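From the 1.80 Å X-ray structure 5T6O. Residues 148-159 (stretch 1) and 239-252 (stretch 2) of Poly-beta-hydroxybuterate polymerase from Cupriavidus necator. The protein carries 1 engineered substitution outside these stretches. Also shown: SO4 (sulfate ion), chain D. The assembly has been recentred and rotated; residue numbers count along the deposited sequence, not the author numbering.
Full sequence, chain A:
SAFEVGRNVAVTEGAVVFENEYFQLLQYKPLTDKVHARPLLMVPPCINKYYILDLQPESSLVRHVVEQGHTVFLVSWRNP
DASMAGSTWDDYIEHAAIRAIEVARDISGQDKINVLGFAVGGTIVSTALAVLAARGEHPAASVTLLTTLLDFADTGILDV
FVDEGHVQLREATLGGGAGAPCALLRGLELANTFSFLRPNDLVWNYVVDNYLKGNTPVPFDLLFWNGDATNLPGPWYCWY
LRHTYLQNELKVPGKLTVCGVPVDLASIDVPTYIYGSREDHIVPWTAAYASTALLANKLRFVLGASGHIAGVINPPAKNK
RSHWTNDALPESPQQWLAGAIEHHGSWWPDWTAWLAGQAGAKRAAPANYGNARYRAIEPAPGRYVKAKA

Stretch 1 148-159: TLLDFADTGILD
Stretch 2 (239-252) WYLRHTYLQNELKV

Stretch 1 is an irregular segment, extended at Thr148, Leu149 and Asp151 but broken at Leu150 (phi/psi -114/-45), and then folded into a type II turn from Phe152 to Thr155 and a type I turn from Gly156 to Asp159. Stretch 2 continues a helix through Leu246, with a pi-type turn at 241-246, and ends in a type I turn from Glu249 to Val252. The CA atoms of Phe152 and Tyr245 lie 5.5 Å apart, as do those of Asp151 and Lys251; together the stretches bury 656 Å².

The polar centre is Asn248, which leaves the helix with positive phi (51/56), a conformation asparagine tolerates well. Its chi1 of -163° (t) and chi2 of 24° present the carboxamide to stretch 1, where one amide can both give and receive: Phe152 N donates to Asn248 OD1 at 2.8 Å, and Asn248 ND2 donates to Asp151 OD1 at 2.9 Å. The CB of Asp151 points sideways, but the t rotamer (chi2 -17°) brings its carboxylate nearer; OD1 also accepts from Ala153 N at 2.9 Å, bracing the start of the turn. Water 1 donates to Leu150 O and Asn248 OD1, each at 2.8 Å, and accepts from Lys251 N at 2.9 Å. Lys251 (chi1 p) lays its aliphatic chain beside Asp151, CD to OD2 3.6 Å; its NZ is not modelled.

Phe152, m with chi2 69°, is the largest buried contribution at 115 Å². Thr244 CB sits 3.3 Å from the centroid of the Phe152 ring, 6° off its normal, a CH-pi contact over one face. Thr244 is p, which lets OG1 donate to Tyr240 O at 2.6 Å; its hydroxyl is thus satisfied within the helix. The edge of Phe152 meets the face of Tyr245, with centroids 5.0 Å apart and planes at 70°. Tyr240, t, brings its ring end inward, CE1 lying 4.1 Å from Phe152 CZ.

Tyr245, m with chi2 -86°, offers a broad surface to several partners. Leu149 CD1 lies 4.1 Å from Tyr245 CZ, and Ile157 CG1 is 4.0 Å from Tyr245 CD1. Thr155, p, donates from OG1 to Phe152 O at 2.8 Å, closing its own turn while OG1 rests 3.5 Å from Tyr245 CD1. Ile157 (m, m) also places CG2 4.0 Å from Leu246 CD2, its beta branch serving the second apolar neighbour. Gly156, at phi/psi 102/-2, suits a backbone where a CB would jam against the preceding carbonyl O. At the other end, Leu150 (m, t) meets Leu250 (t, p), CD2 to CD2 4.4 Å.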

# COMPACT_ATOMS: atom_id res chain seq x y z
N THR A 148 12.31 0.57 -18.12
CA THR A 148 11.48 1.13 -19.19
C THR A 148 10.01 0.92 -18.89
O THR A 148 9.59 -0.19 -18.56
CB THR A 148 11.85 0.48 -20.52
OG1 THR A 148 13.20 0.82 -20.85
CG2 THR A 148 10.89 0.91 -21.64
N LEU A 149 9.21 1.97 -19.03
CA LEU A 149 7.76 1.84 -18.99
C LEU A 149 7.23 1.59 -20.39
O LEU A 149 7.50 2.39 -21.31
CB LEU A 149 7.11 3.08 -18.38
CG LEU A 149 7.37 3.29 -16.89
CD1 LEU A 149 6.88 4.69 -16.45
CD2 LEU A 149 6.68 2.18 -16.08
N LEU A 150 6.52 0.48 -20.57
CA LEU A 150 5.66 0.27 -21.73
C LEU A 150 4.20 0.21 -21.33
O LEU A 150 3.34 0.84 -21.98
CB LEU A 150 6.06 -1.03 -22.45
CG LEU A 150 7.49 -1.10 -23.00
CD1 LEU A 150 7.72 -2.45 -23.68
CD2 LEU A 150 7.80 0.07 -23.94
N ASP A 151 3.89 -0.52 -20.26
CA ASP A 151 2.58 -0.51 -19.62
C ASP A 151 2.65 0.46 -18.45
O ASP A 151 3.42 0.25 -17.51
CB ASP A 151 2.20 -1.92 -19.15
CG ASP A 151 0.80 -2.01 -18.57
OD1 ASP A 151 0.19 -0.97 -18.20
OD2 ASP A 151 0.30 -3.15 -18.46
N PHE A 152 1.88 1.55 -18.53
CA PHE A 152 1.96 2.62 -17.55
C PHE A 152 0.88 2.50 -16.48
O PHE A 152 0.65 3.46 -15.73
CB PHE A 152 1.89 3.99 -18.26
CG PHE A 152 3.12 4.33 -19.09
CD1 PHE A 152 3.41 3.63 -20.25
CD2 PHE A 152 3.96 5.37 -18.71
CE1 PHE A 152 4.54 3.93 -21.01
CE2 PHE A 152 5.10 5.68 -19.47
CZ PHE A 152 5.39 4.97 -20.62
N ALA A 153 0.23 1.34 -16.37
CA ALA A 153 -0.79 1.17 -15.34
C ALA A 153 -0.22 1.44 -13.96
O ALA A 153 0.93 1.10 -13.66
CB ALA A 153 -1.38 -0.25 -15.41
N ASP A 154 -1.02 2.09 -13.11
CA ASP A 154 -0.71 2.29 -11.70
C ASP A 154 0.50 3.19 -11.47
O ASP A 154 1.20 3.05 -10.46
CB ASP A 154 -0.51 0.94 -10.99
CG ASP A 154 -1.67 -0.00 -11.20
OD1 ASP A 154 -2.83 0.45 -11.08
OD2 ASP A 154 -1.42 -1.18 -11.51
N THR A 155 0.76 4.12 -12.38
CA THR A 155 1.84 5.07 -12.14
C THR A 155 1.40 6.26 -11.28
O THR A 155 2.25 7.06 -10.88
CB THR A 155 2.44 5.56 -13.46
OG1 THR A 155 1.39 5.82 -14.39
CG2 THR A 155 3.38 4.50 -14.04
N GLY A 156 0.10 6.40 -11.01
CA GLY A 156 -0.37 7.27 -9.95
C GLY A 156 -0.95 8.62 -10.35
O GLY A 156 -1.40 9.36 -9.47
N ILE A 157 -0.96 8.95 -11.65
CA ILE A 157 -1.35 10.30 -12.07
C ILE A 157 -2.84 10.56 -11.84
O ILE A 157 -3.24 11.69 -11.56
CB ILE A 157 -0.95 10.51 -13.54
CG1 ILE A 157 0.56 10.34 -13.72
CG2 ILE A 157 -1.38 11.89 -14.03
CD1 ILE A 157 1.36 11.14 -12.71
N LEU A 158 -3.69 9.55 -11.94
CA LEU A 158 -5.12 9.79 -11.77
C LEU A 158 -5.59 9.65 -10.33
O LEU A 158 -6.78 9.84 -10.07
CB LEU A 158 -5.93 8.86 -12.68
CG LEU A 158 -6.07 9.31 -14.14
N ASP A 159 -4.68 9.35 -9.40
CA ASP A 159 -5.08 8.98 -8.04
C ASP A 159 -5.94 10.05 -7.40
O ASP A 159 -6.96 9.75 -6.78
CB ASP A 159 -3.85 8.73 -7.17
CG ASP A 159 -3.03 7.55 -7.64
OD1 ASP A 159 -3.52 6.76 -8.48
OD2 ASP A 159 -1.89 7.40 -7.14
N TRP A 239 1.97 14.57 -26.03
CA TRP A 239 1.69 13.22 -26.52
C TRP A 239 2.12 12.17 -25.52
O TRP A 239 1.38 11.23 -25.22
CB TRP A 239 2.39 13.00 -27.87
CG TRP A 239 2.01 11.74 -28.59
CD1 TRP A 239 1.16 11.64 -29.65
CD2 TRP A 239 2.46 10.41 -28.30
NE1 TRP A 239 1.05 10.32 -30.04
CE2 TRP A 239 1.84 9.55 -29.23
CE3 TRP A 239 3.32 9.86 -27.35
CZ2 TRP A 239 2.05 8.17 -29.23
CZ3 TRP A 239 3.53 8.50 -27.35
CH2 TRP A 239 2.90 7.67 -28.29
N TYR A 240 3.34 12.31 -25.00
CA TYR A 240 3.85 11.35 -24.02
C TYR A 240 2.95 11.28 -22.79
O TYR A 240 2.53 10.19 -22.38
CB TYR A 240 5.28 11.75 -23.65
CG TYR A 240 5.98 10.80 -22.71
CD1 TYR A 240 6.05 9.44 -22.98
CD2 TYR A 240 6.60 11.28 -21.56
CE1 TYR A 240 6.70 8.57 -22.12
CE2 TYR A 240 7.25 10.42 -20.69
CZ TYR A 240 7.30 9.07 -20.98
OH TYR A 240 7.95 8.22 -20.10
N LEU A 241 2.61 12.43 -22.21
CA LEU A 241 1.73 12.44 -21.03
C LEU A 241 0.37 11.83 -21.35
O LEU A 241 -0.16 11.02 -20.58
CB LEU A 241 1.57 13.87 -20.53
CG LEU A 241 1.45 14.18 -19.04
CD1 LEU A 241 2.62 13.56 -18.28
CD2 LEU A 241 1.41 15.69 -18.84
N ARG A 242 -0.22 12.22 -22.49
CA ARG A 242 -1.58 11.79 -22.80
C ARG A 242 -1.65 10.29 -23.06
O ARG A 242 -2.51 9.59 -22.50
CB ARG A 242 -2.09 12.55 -24.03
CG ARG A 242 -3.43 12.03 -24.58
CD ARG A 242 -3.90 12.96 -25.69
NE ARG A 242 -4.32 14.24 -25.15
CZ ARG A 242 -4.59 15.31 -25.89
NH1 ARG A 242 -4.44 15.26 -27.21
NH2 ARG A 242 -5.00 16.44 -25.31
N HIS A 243 -0.77 9.76 -23.91
CA HIS A 243 -0.97 8.43 -24.47
C HIS A 243 -0.26 7.33 -23.68
O HIS A 243 -0.48 6.15 -23.96
CB HIS A 243 -0.51 8.40 -25.93
CG HIS A 243 -1.36 9.24 -26.83
ND1 HIS A 243 -2.68 8.94 -27.11
CD2 HIS A 243 -1.09 10.39 -27.50
CE1 HIS A 243 -3.18 9.86 -27.92
NE2 HIS A 243 -2.24 10.76 -28.16
N THR A 244 0.57 7.69 -22.70
CA THR A 244 1.17 6.68 -21.83
C THR A 244 0.63 6.82 -20.41
O THR A 244 -0.27 6.07 -20.01
CB THR A 244 2.71 6.75 -21.90
OG1 THR A 244 3.20 7.95 -21.29
CG2 THR A 244 3.18 6.71 -23.34
N TYR A 245 1.13 7.80 -19.64
CA TYR A 245 0.71 7.93 -18.25
C TYR A 245 -0.81 8.03 -18.10
O TYR A 245 -1.39 7.44 -17.19
CB TYR A 245 1.37 9.15 -17.60
CG TYR A 245 2.82 8.93 -17.27
CD1 TYR A 245 3.19 8.35 -16.06
CD2 TYR A 245 3.82 9.30 -18.16
CE1 TYR A 245 4.52 8.15 -15.75
CE2 TYR A 245 5.14 9.10 -17.86
CZ TYR A 245 5.49 8.53 -16.65
OH TYR A 245 6.82 8.33 -16.36
N LEU A 246 -1.47 8.78 -18.98
CA LEU A 246 -2.89 9.03 -18.75
C LEU A 246 -3.79 7.95 -19.35
O LEU A 246 -4.66 7.41 -18.66
CB LEU A 246 -3.29 10.40 -19.30
CG LEU A 246 -3.07 11.54 -18.31
CD1 LEU A 246 -3.48 12.85 -18.94
CD2 LEU A 246 -3.88 11.28 -17.05
N GLN A 247 -3.61 7.65 -20.63
CA GLN A 247 -4.51 6.74 -21.32
C GLN A 247 -3.90 5.37 -21.57
O GLN A 247 -4.64 4.45 -21.95
CB GLN A 247 -4.95 7.37 -22.65
CG GLN A 247 -5.79 8.62 -22.40
CD GLN A 247 -6.13 9.38 -23.66
OE1 GLN A 247 -5.73 9.01 -24.77
NE2 GLN A 247 -6.88 10.46 -23.50
N ASN A 248 -2.60 5.21 -21.36
CA ASN A 248 -1.93 3.90 -21.35
C ASN A 248 -2.27 3.08 -22.59
O ASN A 248 -2.74 1.94 -22.52
CB ASN A 248 -2.29 3.12 -20.08
CG ASN A 248 -1.34 1.97 -19.82
OD1 ASN A 248 -0.20 1.98 -20.29
ND2 ASN A 248 -1.80 0.97 -19.07
N GLU A 249 -2.01 3.68 -23.76
CA GLU A 249 -2.44 3.12 -25.03
C GLU A 249 -1.33 2.45 -25.82
O GLU A 249 -1.62 1.67 -26.73
CB GLU A 249 -3.06 4.21 -25.90
CG GLU A 249 -4.41 4.69 -25.39
CD GLU A 249 -4.83 6.00 -26.04
OE1 GLU A 249 -4.12 7.01 -25.87
OE2 GLU A 249 -5.88 6.01 -26.72
N LEU A 250 -0.06 2.75 -25.51
CA LEU A 250 1.03 2.12 -26.23
C LEU A 250 0.97 0.60 -26.09
O LEU A 250 1.27 -0.13 -27.03
CB LEU A 250 2.37 2.65 -25.72
CG LEU A 250 3.60 2.32 -26.56
CD1 LEU A 250 3.53 3.07 -27.89
CD2 LEU A 250 4.86 2.69 -25.79
N LYS A 251 0.55 0.12 -24.91
CA LYS A 251 0.46 -1.31 -24.62
C LYS A 251 -0.75 -1.98 -25.26
O LYS A 251 -0.86 -3.21 -25.19
CB LYS A 251 0.42 -1.54 -23.10
CG LYS A 251 -0.91 -1.14 -22.43
CD LYS A 251 -1.37 -2.20 -21.45
CE LYS A 251 -2.66 -1.81 -20.74
N VAL A 252 -1.65 -1.22 -25.87
CA VAL A 252 -2.82 -1.77 -26.54
C VAL A 252 -2.46 -1.96 -28.01
O VAL A 252 -2.33 -0.96 -28.74
CB VAL A 252 -4.04 -0.85 -26.39
CG1 VAL A 252 -5.28 -1.50 -27.04
CG2 VAL A 252 -4.30 -0.51 -24.91
S SO4 D . -2.52 13.79 -30.25
O1 SO4 D . -2.83 12.82 -31.28
O2 SO4 D . -3.14 13.35 -28.99
O3 SO4 D . -3.01 15.12 -30.61
O4 SO4 D . -1.06 13.91 -30.11
O HOH W 1 0.96 2.05 -22.79